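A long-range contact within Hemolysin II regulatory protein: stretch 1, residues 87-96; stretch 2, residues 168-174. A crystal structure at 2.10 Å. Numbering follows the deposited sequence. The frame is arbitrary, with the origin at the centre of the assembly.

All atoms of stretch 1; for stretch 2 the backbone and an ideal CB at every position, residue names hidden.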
# COMPACT_ATOMS: atom_id res chain seq x y z
N LEU B 87 12.61 -3.19 -9.00
CA LEU B 87 11.76 -4.04 -8.17
C LEU B 87 12.48 -5.27 -7.64
O LEU B 87 12.20 -5.72 -6.53
CB LEU B 87 10.51 -4.48 -8.96
CG LEU B 87 9.47 -3.40 -9.31
CD1 LEU B 87 8.34 -4.00 -10.14
CD2 LEU B 87 8.92 -2.71 -8.08
N THR B 88 13.36 -5.84 -8.46
CA THR B 88 14.13 -7.03 -8.07
C THR B 88 15.09 -6.67 -6.92
O THR B 88 15.11 -7.36 -5.88
CB THR B 88 14.88 -7.63 -9.28
OG1 THR B 88 13.93 -7.94 -10.30
CG2 THR B 88 15.65 -8.93 -8.91
N VAL B 89 15.84 -5.58 -7.07
CA VAL B 89 16.77 -5.12 -6.04
C VAL B 89 16.03 -4.85 -4.72
O VAL B 89 16.47 -5.29 -3.65
CB VAL B 89 17.56 -3.86 -6.48
CG1 VAL B 89 18.36 -3.28 -5.31
CG2 VAL B 89 18.47 -4.16 -7.67
N PHE B 90 14.92 -4.12 -4.79
CA PHE B 90 14.22 -3.75 -3.56
C PHE B 90 13.48 -4.89 -2.87
O PHE B 90 13.59 -5.05 -1.67
CB PHE B 90 13.36 -2.50 -3.74
CG PHE B 90 14.17 -1.23 -3.69
CD1 PHE B 90 14.37 -0.47 -4.84
CD2 PHE B 90 14.78 -0.84 -2.50
CE1 PHE B 90 15.16 0.70 -4.79
CE2 PHE B 90 15.58 0.32 -2.43
CZ PHE B 90 15.75 1.09 -3.58
N THR B 91 12.76 -5.72 -3.63
CA THR B 91 12.09 -6.87 -3.01
C THR B 91 13.12 -7.83 -2.38
O THR B 91 12.87 -8.40 -1.31
CB THR B 91 11.17 -7.64 -3.97
OG1 THR B 91 11.88 -7.92 -5.19
CG2 THR B 91 9.89 -6.84 -4.30
N THR B 92 14.25 -8.00 -3.05
CA THR B 92 15.35 -8.83 -2.51
C THR B 92 15.92 -8.23 -1.23
O THR B 92 16.14 -8.96 -0.26
CB THR B 92 16.47 -9.06 -3.54
OG1 THR B 92 15.94 -9.84 -4.63
CG2 THR B 92 17.71 -9.78 -2.91
N HIS B 93 16.13 -6.92 -1.22
CA HIS B 93 16.65 -6.27 -0.01
C HIS B 93 15.70 -6.44 1.19
O HIS B 93 16.14 -6.70 2.33
CB HIS B 93 16.93 -4.78 -0.21
CG HIS B 93 17.80 -4.21 0.87
ND1 HIS B 93 19.17 -4.35 0.87
CD2 HIS B 93 17.49 -3.57 2.02
CE1 HIS B 93 19.67 -3.81 1.96
NE2 HIS B 93 18.67 -3.33 2.68
N ILE B 94 14.40 -6.25 0.94
CA ILE B 94 13.38 -6.33 1.98
C ILE B 94 13.20 -7.77 2.48
O ILE B 94 12.98 -8.00 3.68
CB ILE B 94 12.02 -5.71 1.50
CG1 ILE B 94 12.17 -4.19 1.29
CG2 ILE B 94 10.86 -6.03 2.47
CD1 ILE B 94 13.15 -3.48 2.24
N LYS B 95 13.33 -8.74 1.57
CA LYS B 95 13.32 -10.14 1.93
C LYS B 95 14.41 -10.41 2.95
O LYS B 95 14.17 -11.08 3.94
CB LYS B 95 13.56 -11.01 0.69
CG LYS B 95 12.73 -12.28 0.66
CD LYS B 95 13.23 -13.28 -0.40
CE LYS B 95 13.51 -12.61 -1.74
NZ LYS B 95 13.69 -13.59 -2.86
N GLU B 96 15.60 -9.86 2.71
CA GLU B 96 16.77 -10.08 3.56
C GLU B 96 16.70 -9.20 4.81
O GLU B 96 17.25 -9.55 5.86
CB GLU B 96 18.06 -9.79 2.78
CG GLU B 96 18.32 -10.71 1.57
CD GLU B 96 19.46 -10.22 0.64
OE1 GLU B 96 19.78 -9.02 0.65
OE2 GLU B 96 20.01 -11.06 -0.12
N UNK B 168 5.79 -15.01 -3.76
CA UNK B 168 7.21 -15.03 -4.12
C UNK B 168 7.68 -13.69 -4.69
O UNK B 168 6.92 -13.00 -5.38
CB UNK B 168 7.48 -16.14 -5.13
N UNK B 169 8.93 -13.34 -4.41
CA UNK B 169 9.54 -12.09 -4.88
C UNK B 169 9.54 -11.91 -6.41
O UNK B 169 9.11 -10.86 -6.90
CB UNK B 169 10.98 -12.02 -4.37
N UNK B 170 10.02 -12.91 -7.14
CA UNK B 170 10.05 -12.84 -8.61
C UNK B 170 8.65 -12.67 -9.20
O UNK B 170 8.47 -11.97 -10.20
CB UNK B 170 10.70 -14.10 -9.19
N UNK B 171 7.67 -13.30 -8.55
CA UNK B 171 6.29 -13.20 -8.97
C UNK B 171 5.71 -11.85 -8.64
O UNK B 171 4.93 -11.30 -9.43
CB UNK B 171 5.45 -14.30 -8.32
N UNK B 172 6.10 -11.31 -7.49
CA UNK B 172 5.65 -9.98 -7.09
C UNK B 172 6.12 -8.95 -8.12
O UNK B 172 5.32 -8.13 -8.57
CB UNK B 172 6.17 -9.63 -5.70
N UNK B 173 7.40 -9.03 -8.50
CA UNK B 173 8.00 -8.17 -9.52
C UNK B 173 7.22 -8.28 -10.85
O UNK B 173 6.77 -7.28 -11.39
CB UNK B 173 9.47 -8.54 -9.73
N UNK B 174 7.03 -9.52 -11.33
CA UNK B 174 6.25 -9.80 -12.55
C UNK B 174 4.82 -9.28 -12.49
O UNK B 174 4.34 -8.71 -13.46
CB UNK B 174 6.22 -11.31 -12.81

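The two helices run roughly antiparallel, at 142° between their N-to-C directions, with axes 9.5 Å apart at closest approach. Register follows from the nearest CA pairs: Leu-87 CA lies 5.7 Å from the CA of position 173, and Thr-91 CA 6.1 Å from the CA of position 169.

Position 168 precedes the helix, with phi/psi of -59/146. Its CB points away from stretch 1, which offers nothing within 5.5 Å. An N-cap position commonly takes Asp, Asn, Ser or Thr. The residue is Asp-168, although its side chain makes no capping bond; its backbone O accepts from the N of residue 172 at 2.8 Å.

Position 169 points toward stretch 1. Its ideal CB is 3.5 Å from Lys-95 NZ and 4.3 Å from Thr-91 OG1, so space is short and the surroundings partly polar. Gly, Ala, Ser or perhaps Cys would suit. Ser-169 is deposited, with chi1 at -72° (m). Its OG packs 3.0 Å from Lys-95 CE, yet the 3.4 Å approach of Lys-95 NZ to Ser-169 OG has too poor an angle for a hydrogen bond. A water links the residues instead, accepting from Ser-169 N at 2.9 Å and, weakly, from Lys-95 NZ at 3.4 Å.

Positions 170 and 171 have helical backbones and no stretch 1 atom within 5.5 Å of their ideal CBs, so this contact sets little restriction on either; small or polar residues would serve. They are Ala-170 and Asp-171, and neither touches stretch 1.

Position 172 points toward stretch 1, but its ideal CB is still 4.9 Å from Thr-91 CG2. A methyl group at that distance favours a medium or long apolar side chain, such as Leu, Ile or Met. Leu-172 (chi1 t, chi2 p) brings CD2 to 4.0 Å from Thr-91 CG2.

Position 173 points sideways, with its ideal CB 4.3 Å from Leu-87 CB and 4.5 Å from Thr-88 OG1. Ala, Val, Ile or Thr are plausible. Val-173 (chi1 t) has the largest covered area of either stretch, 88 Å². Its CG2 sits 3.7 Å from Leu-87 CB and 3.6 Å from Thr-91 OG1. That hydroxyl can face a methyl because it already donates to Leu-87 O at 2.6 Å within its own helix. The CG1 of Val-173 lies 3.9 Å from Thr-88 OG1.

Position 174 points away, leaving polar or small residues possible. Ser-174 OG bonds weakly back to Ala-170 O at 3.3 Å.

With no direct hydrogen bond between the stretches, packing carries the 323 Å² contact.

Stretch 2 (168-174) DSADLVS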
# COMPACT_ATOMS: atom_id res chain seq x y z
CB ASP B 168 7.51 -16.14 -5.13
CG ASP B 168 7.44 -17.52 -4.52
OD1 ASP B 168 7.28 -17.62 -3.29
OD2 ASP B 168 7.53 -18.51 -5.26
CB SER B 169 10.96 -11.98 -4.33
OG SER B 169 10.89 -11.70 -2.94
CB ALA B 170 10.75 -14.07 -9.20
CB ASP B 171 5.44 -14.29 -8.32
CG ASP B 171 5.81 -15.69 -8.79
OD1 ASP B 171 6.36 -15.85 -9.92
OD2 ASP B 171 5.56 -16.64 -8.02
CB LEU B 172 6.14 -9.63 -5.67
CG LEU B 172 5.66 -8.28 -5.11
CD1 LEU B 172 4.12 -8.13 -5.19
CD2 LEU B 172 6.18 -8.07 -3.70
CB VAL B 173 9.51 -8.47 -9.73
CG1 VAL B 173 10.08 -7.68 -10.93
CG2 VAL B 173 10.32 -8.14 -8.45
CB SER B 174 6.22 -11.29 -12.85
OG SER B 174 7.46 -11.69 -13.36
O HOH W 1 10.51 -14.82 -2.53
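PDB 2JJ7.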